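Local coordinates for protein aeromonas extracellular serine protease (Aeromonas sobria, PDB 3WQB) that cleaves peptide bonds after Lys-Lys or Lys-Arg pairs as a calcium-binding, furin-like serine protease, and is probably a virulence factor acting on host plasma proteins, at residues A[174-179]-A[253-258]; A[361-366]-A[537-542]. The protein carries 1 engineered substitution. One frame throughout, in Å; residues are numbered along the deposited sequence.

Contact 1 (A[174-179]-A[253-258]); sequences FNQSYG and FWNLVV
Gln176 and Asn255 mark the closest approach of two parallel strands that are not neighbours in their sheet: their CA atoms stand 9.0 Å apart, because strand 211-215 runs between 173-179 and 255-261. The contact is therefore made by side chains reaching across the intervening strand. Gln176 sets its CG anti to the carbonyl carbon (chi1 -55°) and runs out extended, its side chain crossing that of Asn255 at about a right angle. There Gln176 NE2 gives a hydrogen to Asn255 OD1 at 2.8 Å. Asn255 OD1 lies close to the amide plane of Gln176, whereas NE2 is tilted 31° from the carbonyl plane of Asn255, the two amides being turned 47° against each other. A water closes the other half of the pair, donating to Gln176 OE1 at 2.9 Å and accepting from Asn255 ND2. Both amide nitrogens are gripped twice, since NE2 also bonds Ile213 O on the middle strand and ND2 also bonds Ser249 O.

This is the parallel sheet at the heart of the subtilase domain, and the Gln176 side chain lies about 7 Å from that of Asp78, predicted to belong to the charge relay. Ser177 centres an inverse gamma turn that breaks strand 173-179; its OG receives Asn175 ND2 at 3.0 Å and is also bonded to the backbone O of Ala336, the engineered residue at the predicted nucleophile position. Beyond the turn, Tyr178 lays one ring face over Gln176 CB, which sits 3.4 Å from the ring plane toward the rim. Tyr178 and Gly179 pair antiparallel with a strand of another protein chain, consistent with the substrate-binding edge of subtilases.

Contact 2 (A[361-366]-A[537-542]); sequences LRDLLA and KFYGES
Tyr539 reaches from a loop of the P-domain to Asp363 on helix 358-368 of the subtilisin domain, so the contact bridges the two domains of this furin-type protease. The loop is a type II beta turn from Phe538 to Glu541, closed by Glu541 N to Phe538 O, and Tyr539 occupies its first inner position. With CG anti to the backbone N (chi1 -167°), the ring projects from the turn to the helix and spans a CA-to-CA distance of 9.3 Å between Asp363 and Tyr539.

At the end of that reach Tyr539 OH donates to Asp363 OD1 at 2.6 Å, and OD1 receives it on its anti lone pair, the one facing away from OD2. The carboxylate lies nearly coplanar with the ring, 26° from it, and its OD1 meets the ring edge in plane, 3.4 Å from Tyr539 CE2. The same OD1 forms a salt bridge with Arg367 NE one turn along the helix; the arginine probably helps keep the carboxylate ionised in this buried place. Ala366 points its methyl to the same ring but only skirts it, Ala366 CB staying 5.1 Å from Tyr539 CE2. On the P-domain side, the turn is held by Asn402, whose ND2 bonds both Lys537 O and Tyr539 O. Over on the helix, Asp363 CB comes within 3.3 Å of Tyr539 OH.

Overall arrangement
From the N terminus, the chain first passes through strand 173-179; contact 1 closes when it returns, after 73 intervening residues, at 253-258 on strand 255-261, two places across the same parallel sheet. Only then does contact 2 open, on helix 358-368, and it closes after 170 intervening residues in the P-domain loop before strand 545-553. The two loops thus follow in series and neither crosses the other. Contact 1 works within the catalytic domain; contact 2 joins that domain to the P-domain. Their centres lie about 17 Å apart, yet they meet through Arg362, whose NH2 is 2.8 Å from Phe253 O in a probable hydrogen bond, linking the helix to the loop residue Phe253 of segment 253-258.

Contact 1 (A[174-179]-A[253-258])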
ATOM      1  N   PHE A 174      -1.343  12.169   2.680  1.00  9.10           N
ATOM      2  CA  PHE A 174      -0.498  11.783   1.539  1.00  8.53           C
ATOM      3  C   PHE A 174      -1.072  10.542   0.908  1.00  8.47           C
ATOM      4  O   PHE A 174      -1.051   9.466   1.506  1.00  8.98           O
ATOM      5  CB  PHE A 174       0.951  11.550   1.973  1.00  9.06           C
ATOM      6  CG  PHE A 174       1.648  12.807   2.400  1.00  9.20           C
ATOM      7  CD1 PHE A 174       1.608  13.231   3.722  1.00  9.37           C
ATOM      8  CD2 PHE A 174       2.330  13.584   1.465  1.00 10.52           C
ATOM      9  CE1 PHE A 174       2.245  14.421   4.108  1.00 10.51           C
ATOM     10  CE2 PHE A 174       2.961  14.766   1.837  1.00 10.26           C
ATOM     11  CZ  PHE A 174       2.921  15.186   3.164  1.00 10.33           C
ATOM     12  N   ASN A 175      -1.622  10.717  -0.289  1.00  8.46           N
ATOM     13  CA  ASN A 175      -2.238   9.620  -1.016  1.00  8.30           C
ATOM     14  C   ASN A 175      -1.230   8.878  -1.879  1.00  8.76           C
ATOM     15  O   ASN A 175      -0.623   9.474  -2.763  1.00  8.79           O
ATOM     16  CB  ASN A 175      -3.377  10.157  -1.885  1.00  8.67           C
ATOM     17  CG  ASN A 175      -4.170   9.051  -2.533  1.00  8.31           C
ATOM     18  OD1 ASN A 175      -5.234   8.680  -2.038  1.00  9.03           O
ATOM     19  ND2 ASN A 175      -3.653   8.504  -3.634  1.00 10.28           N
ATOM     20  N   GLN A 176      -1.043   7.588  -1.596  1.00  8.12           N
ATOM     21  CA  GLN A 176      -0.077   6.757  -2.320  1.00  7.90           C
ATOM     22  C   GLN A 176      -0.768   5.559  -2.971  1.00  8.23           C
ATOM     23  O   GLN A 176      -0.795   4.445  -2.414  1.00  8.48           O
ATOM     24  CB  GLN A 176       1.020   6.265  -1.393  1.00  8.06           C
ATOM     25  CG  GLN A 176       1.732   7.365  -0.656  1.00  8.07           C
ATOM     26  CD  GLN A 176       2.538   6.780   0.459  1.00  7.96           C
ATOM     27  OE1 GLN A 176       3.733   6.486   0.301  1.00  9.18           O
ATOM     28  NE2 GLN A 176       1.864   6.505   1.577  1.00  9.35           N
ATOM     29  N   SER A 177      -1.342   5.807  -4.146  1.00  8.07           N
ATOM     30  CA  SER A 177      -2.059   4.781  -4.904  1.00  8.42           C
ATOM     31  C   SER A 177      -1.088   3.924  -5.715  1.00  8.76           C
ATOM     32  O   SER A 177      -1.282   3.710  -6.924  1.00  9.22           O
ATOM     33  CB  SER A 177      -3.083   5.442  -5.823  1.00  8.72           C
ATOM     34  OG  SER A 177      -4.191   5.922  -5.080  1.00  8.93           O
ATOM     35  N   TYR A 178      -0.040   3.443  -5.049  1.00  8.81           N
ATOM     36  CA  TYR A 178       1.031   2.704  -5.710  1.00  8.97           C
ATOM     37  C   TYR A 178       1.651   1.670  -4.781  1.00  9.19           C
ATOM     38  O   TYR A 178       1.384   1.664  -3.582  1.00  9.40           O
ATOM     39  CB  TYR A 178       2.104   3.662  -6.270  1.00  9.22           C
ATOM     40  CG  TYR A 178       2.750   4.566  -5.242  1.00  9.97           C
ATOM     41  CD1 TYR A 178       3.720   4.077  -4.352  1.00  9.10           C
ATOM     42  CD2 TYR A 178       2.425   5.921  -5.187  1.00 10.03           C
ATOM     43  CE1 TYR A 178       4.325   4.910  -3.410  1.00 11.45           C
ATOM     44  CE2 TYR A 178       3.024   6.763  -4.255  1.00 11.14           C
ATOM     45  CZ  TYR A 178       3.972   6.251  -3.373  1.00 11.54           C
ATOM     46  OH  TYR A 178       4.566   7.076  -2.450  1.00 13.58           O
ATOM     47  N   GLY A 179       2.458   0.779  -5.356  1.00  9.36           N
ATOM     48  CA  GLY A 179       3.134  -0.232  -4.572  1.00  9.87           C
ATOM     49  C   GLY A 179       4.130  -0.990  -5.417  1.00 10.58           C
ATOM     50  O   GLY A 179       4.241  -0.768  -6.632  1.00 10.47           O
ATOM     51  N   PHE A 253       4.104   0.908   9.446  1.00  9.05           N
ATOM     52  CA  PHE A 253       3.177   1.496  10.429  1.00  9.08           C
ATOM     53  C   PHE A 253       2.603   2.847  10.023  1.00  9.12           C
ATOM     54  O   PHE A 253       1.406   3.050  10.133  1.00  9.18           O
ATOM     55  CB  PHE A 253       3.784   1.566  11.835  1.00  9.72           C
ATOM     56  CG  PHE A 253       2.873   2.187  12.854  1.00  9.59           C
ATOM     57  CD1 PHE A 253       1.746   1.498  13.304  1.00 10.36           C
ATOM     58  CD2 PHE A 253       3.130   3.466  13.361  1.00 10.45           C
ATOM     59  CE1 PHE A 253       0.902   2.059  14.254  1.00 11.63           C
ATOM     60  CE2 PHE A 253       2.283   4.037  14.302  1.00 11.98           C
ATOM     61  CZ  PHE A 253       1.175   3.329  14.753  1.00 12.07           C
ATOM     62  N   TRP A 254       3.456   3.762   9.568  1.00  9.29           N
ATOM     63  CA  TRP A 254       3.008   5.109   9.180  1.00  9.78           C
ATOM     64  C   TRP A 254       2.027   5.047   8.018  1.00  9.05           C
ATOM     65  O   TRP A 254       1.110   5.871   7.940  1.00  9.64           O
ATOM     66  CB  TRP A 254       4.201   6.018   8.856  1.00  9.95           C
ATOM     67  CG  TRP A 254       5.261   5.868   9.902  1.00  9.90           C
ATOM     68  CD1 TRP A 254       6.498   5.319   9.739  1.00 10.27           C
ATOM     69  CD2 TRP A 254       5.133   6.165  11.305  1.00 10.73           C
ATOM     70  NE1 TRP A 254       7.171   5.297  10.946  1.00 11.06           N
ATOM     71  CE2 TRP A 254       6.351   5.800  11.922  1.00 11.26           C
ATOM     72  CE3 TRP A 254       4.112   6.725  12.097  1.00 11.02           C
ATOM     73  CZ2 TRP A 254       6.575   5.969  13.301  1.00 11.95           C
ATOM     74  CZ3 TRP A 254       4.346   6.909  13.467  1.00 11.59           C
ATOM     75  CH2 TRP A 254       5.560   6.524  14.047  1.00 12.15           C
ATOM     76  N   ASN A 255       2.179   4.051   7.139  1.00  8.96           N
ATOM     77  CA  ASN A 255       1.212   3.829   6.078  1.00  8.89           C
ATOM     78  C   ASN A 255      -0.036   3.156   6.610  1.00  8.82           C
ATOM     79  O   ASN A 255       0.055   2.103   7.264  1.00 10.69           O
ATOM     80  CB  ASN A 255       1.820   2.936   5.001  1.00  8.71           C
ATOM     81  CG  ASN A 255       2.696   3.691   4.048  1.00  8.77           C
ATOM     82  OD1 ASN A 255       2.424   4.850   3.742  1.00 10.45           O
ATOM     83  ND2 ASN A 255       3.752   3.038   3.552  1.00  9.95           N
ATOM     84  N   LEU A 256      -1.188   3.767   6.335  1.00  9.04           N
ATOM     85  CA  LEU A 256      -2.475   3.125   6.540  1.00  8.94           C
ATOM     86  C   LEU A 256      -2.774   2.364   5.247  1.00  8.66           C
ATOM     87  O   LEU A 256      -3.078   2.980   4.217  1.00  8.97           O
ATOM     88  CB  LEU A 256      -3.551   4.183   6.823  1.00  9.21           C
ATOM     89  CG  LEU A 256      -4.907   3.709   7.366  1.00  9.54           C
ATOM     90  CD1 LEU A 256      -5.729   4.881   7.869  1.00 10.94           C
ATOM     91  CD2 LEU A 256      -5.680   2.942   6.298  1.00 10.10           C
ATOM     92  N   VAL A 257      -2.665   1.042   5.304  1.00  8.04           N
ATOM     93  CA  VAL A 257      -2.762   0.202   4.104  1.00  8.58           C
ATOM     94  C   VAL A 257      -4.202  -0.255   3.884  1.00  8.77           C
ATOM     95  O   VAL A 257      -4.860  -0.718   4.819  1.00  8.90           O
ATOM     96  CB  VAL A 257      -1.793  -0.994   4.170  1.00  8.22           C
ATOM     97  CG1 VAL A 257      -1.824  -1.772   2.871  1.00  9.23           C
ATOM     98  CG2 VAL A 257      -0.361  -0.527   4.432  1.00  9.45           C
ATOM     99  N   VAL A 258      -4.696  -0.104   2.650  1.00  8.74           N
ATOM    100  CA  VAL A 258      -6.106  -0.388   2.360  1.00  9.34           C
ATOM    101  C   VAL A 258      -6.313  -1.406   1.261  1.00  8.96           C
ATOM    102  O   VAL A 258      -5.614  -1.394   0.244  1.00  9.22           O
ATOM    103  CB  VAL A 258      -6.919   0.895   2.043  1.00  9.92           C
ATOM    104  CG1 VAL A 258      -6.864   1.858   3.205  1.00 11.56           C
ATOM    105  CG2 VAL A 258      -6.428   1.568   0.784  1.00 10.93           C
TER
HETATM  106  O   HOH W   1       5.189   4.253   1.313  1.00 11.30           O

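Contact 2 (A[361-366]-A[537-542])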
ATOM      1  N   LEU A 361      -7.728   9.426  14.598  1.00 10.73           N
ATOM      2  CA  LEU A 361      -8.563   9.184  13.427  1.00 11.05           C
ATOM      3  C   LEU A 361      -8.568   7.711  13.023  1.00 10.98           C
ATOM      4  O   LEU A 361      -9.614   7.160  12.672  1.00 11.59           O
ATOM      5  CB  LEU A 361      -8.128  10.087  12.274  1.00 11.76           C
ATOM      6  CG  LEU A 361      -8.233  11.579  12.598  1.00 13.54           C
ATOM      7  CD1 LEU A 361      -7.372  12.376  11.641  1.00 16.60           C
ATOM      8  CD2 LEU A 361      -9.663  12.058  12.585  1.00 18.40           C
ATOM      9  N   ARG A 362      -7.400   7.073  13.097  1.00 10.81           N
ATOM     10  CA  ARG A 362      -7.316   5.625  12.892  1.00 11.37           C
ATOM     11  C   ARG A 362      -8.203   4.858  13.870  1.00 11.33           C
ATOM     12  O   ARG A 362      -8.888   3.906  13.473  1.00 12.42           O
ATOM     13  CB  ARG A 362      -5.885   5.126  13.033  1.00 11.33           C
ATOM     14  CG  ARG A 362      -4.971   5.455  11.879  1.00 11.93           C
ATOM     15  CD  ARG A 362      -3.732   4.593  11.989  1.00 12.69           C
ATOM     16  NE  ARG A 362      -2.800   4.891  10.913  1.00 11.99           N
ATOM     17  CZ  ARG A 362      -1.609   4.323  10.756  1.00 11.48           C
ATOM     18  NH1 ARG A 362      -1.176   3.395  11.609  1.00 13.23           N
ATOM     19  NH2 ARG A 362      -0.842   4.703   9.743  1.00 11.53           N
ATOM     20  N   ASP A 363      -8.179   5.266  15.140  1.00 11.21           N
ATOM     21  CA  ASP A 363      -8.978   4.615  16.172  1.00 10.97           C
ATOM     22  C   ASP A 363     -10.465   4.721  15.841  1.00 11.35           C
ATOM     23  O   ASP A 363     -11.214   3.745  15.941  1.00 11.90           O
ATOM     24  CB  ASP A 363      -8.691   5.254  17.534  1.00 11.44           C
ATOM     25  CG  ASP A 363      -9.335   4.502  18.681  1.00 12.98           C
ATOM     26  OD1 ASP A 363      -8.948   3.336  18.927  1.00 13.93           O
ATOM     27  OD2 ASP A 363     -10.218   5.087  19.344  1.00 15.32           O
ATOM     28  N   LEU A 364     -10.881   5.912  15.422  1.00 10.75           N
ATOM     29  CA  LEU A 364     -12.279   6.151  15.088  1.00 11.22           C
ATOM     30  C   LEU A 364     -12.712   5.372  13.849  1.00 11.17           C
ATOM     31  O   LEU A 364     -13.786   4.792  13.849  1.00 11.37           O
ATOM     32  CB  LEU A 364     -12.531   7.650  14.907  1.00 11.70           C
ATOM     33  CG  LEU A 364     -12.425   8.413  16.226  1.00 13.17           C
ATOM     34  CD1 LEU A 364     -12.173   9.881  15.977  1.00 15.08           C
ATOM     35  CD2 LEU A 364     -13.672   8.208  17.064  1.00 13.86           C
ATOM     36  N   LEU A 365     -11.884   5.372  12.806  1.00 11.06           N
ATOM     37  CA  LEU A 365     -12.168   4.591  11.608  1.00 11.40           C
ATOM     38  C   LEU A 365     -12.249   3.098  11.902  1.00 11.53           C
ATOM     39  O   LEU A 365     -13.143   2.406  11.406  1.00 11.71           O
ATOM     40  CB  LEU A 365     -11.116   4.880  10.535  1.00 11.09           C
ATOM     41  CG  LEU A 365     -11.255   6.238   9.840  1.00 11.70           C
ATOM     42  CD1 LEU A 365      -9.970   6.636   9.137  1.00 12.35           C
ATOM     43  CD2 LEU A 365     -12.430   6.238   8.871  1.00 12.78           C
ATOM     44  N   ALA A 366     -11.305   2.594  12.697  1.00 11.45           N
ATOM     45  CA  ALA A 366     -11.303   1.170  13.048  1.00 12.00           C
ATOM     46  C   ALA A 366     -12.547   0.772  13.837  1.00 12.50           C
ATOM     47  O   ALA A 366     -13.175  -0.234  13.524  1.00 13.42           O
ATOM     48  CB  ALA A 366     -10.047   0.789  13.797  1.00 12.28           C
ATOM     49  N   LYS A 537      -3.991  -7.100  13.859  1.00  9.34           N
ATOM     50  CA  LYS A 537      -4.941  -7.988  14.532  1.00  9.68           C
ATOM     51  C   LYS A 537      -5.063  -7.786  16.038  1.00  9.75           C
ATOM     52  O   LYS A 537      -6.104  -8.107  16.624  1.00  9.63           O
ATOM     53  CB  LYS A 537      -4.578  -9.440  14.213  1.00  9.87           C
ATOM     54  CG  LYS A 537      -5.356 -10.502  14.967  1.00  9.97           C
ATOM     55  CD  LYS A 537      -6.836 -10.515  14.579  1.00 10.12           C
ATOM     56  CE  LYS A 537      -7.592 -11.608  15.323  1.00 11.50           C
ATOM     57  NZ  LYS A 537      -7.169 -12.977  14.923  1.00 13.67           N
ATOM     58  N   PHE A 538      -4.005  -7.265  16.653  1.00  9.88           N
ATOM     59  CA  PHE A 538      -3.906  -7.223  18.111  1.00 10.28           C
ATOM     60  C   PHE A 538      -4.324  -5.882  18.713  1.00 10.31           C
ATOM     61  O   PHE A 538      -4.131  -5.632  19.898  1.00 10.62           O
ATOM     62  CB  PHE A 538      -2.487  -7.606  18.541  1.00 10.38           C
ATOM     63  CG  PHE A 538      -2.004  -8.873  17.913  1.00  9.99           C
ATOM     64  CD1 PHE A 538      -2.472 -10.101  18.351  1.00 10.98           C
ATOM     65  CD2 PHE A 538      -1.077  -8.841  16.870  1.00 10.28           C
ATOM     66  CE1 PHE A 538      -2.031 -11.283  17.761  1.00 11.03           C
ATOM     67  CE2 PHE A 538      -0.628 -10.023  16.271  1.00 11.60           C
ATOM     68  CZ  PHE A 538      -1.106 -11.241  16.726  1.00 11.44           C
ATOM     69  N   TYR A 539      -4.920  -5.026  17.888  1.00  9.66           N
ATOM     70  CA  TYR A 539      -5.304  -3.686  18.305  1.00 10.39           C
ATOM     71  C   TYR A 539      -6.142  -3.706  19.575  1.00 10.79           C
ATOM     72  O   TYR A 539      -7.220  -4.309  19.619  1.00 11.47           O
ATOM     73  CB  TYR A 539      -6.082  -3.017  17.171  1.00 10.59           C
ATOM     74  CG  TYR A 539      -6.275  -1.531  17.336  1.00 10.48           C
ATOM     75  CD1 TYR A 539      -5.390  -0.633  16.747  1.00 11.74           C
ATOM     76  CD2 TYR A 539      -7.341  -1.017  18.089  1.00 12.36           C
ATOM     77  CE1 TYR A 539      -5.562   0.737  16.896  1.00 12.10           C
ATOM     78  CE2 TYR A 539      -7.518   0.361  18.241  1.00 12.24           C
ATOM     79  CZ  TYR A 539      -6.629   1.228  17.635  1.00 11.51           C
ATOM     80  OH  TYR A 539      -6.787   2.586  17.774  1.00 13.86           O
ATOM     81  N   GLY A 540      -5.647  -3.013  20.601  1.00 11.17           N
ATOM     82  CA  GLY A 540      -6.370  -2.884  21.856  1.00 11.46           C
ATOM     83  C   GLY A 540      -5.965  -3.870  22.939  1.00 11.96           C
ATOM     84  O   GLY A 540      -6.307  -3.681  24.100  1.00 12.88           O
ATOM     85  N   GLU A 541      -5.274  -4.942  22.560  1.00 11.48           N
ATOM     86  CA  GLU A 541      -4.829  -5.958  23.525  1.00 11.80           C
ATOM     87  C   GLU A 541      -3.683  -5.454  24.404  1.00 12.08           C
ATOM     88  O   GLU A 541      -2.980  -4.513  24.042  1.00 12.01           O
ATOM     89  CB  GLU A 541      -4.370  -7.228  22.792  1.00 11.63           C
ATOM     90  CG  GLU A 541      -5.497  -7.994  22.121  1.00 12.66           C
ATOM     91  CD  GLU A 541      -5.112  -9.383  21.657  1.00 12.41           C
ATOM     92  OE1 GLU A 541      -3.959  -9.825  21.873  1.00 12.46           O
ATOM     93  OE2 GLU A 541      -5.982 -10.041  21.054  1.00 13.07           O
ATOM     94  N   SER A 542      -3.486  -6.105  25.550  1.00 13.10           N
ATOM     95  CA  SER A 542      -2.319  -5.861  26.381  1.00 13.95           C
ATOM     96  C   SER A 542      -1.103  -6.554  25.770  1.00 13.29           C
ATOM     97  O   SER A 542      -1.182  -7.715  25.350  1.00 13.92           O
ATOM     98  CB  SER A 542      -2.552  -6.368  27.801  1.00 14.67           C
ATOM     99  OG  SER A 542      -1.348  -6.303  28.553  1.00 17.65           O
TER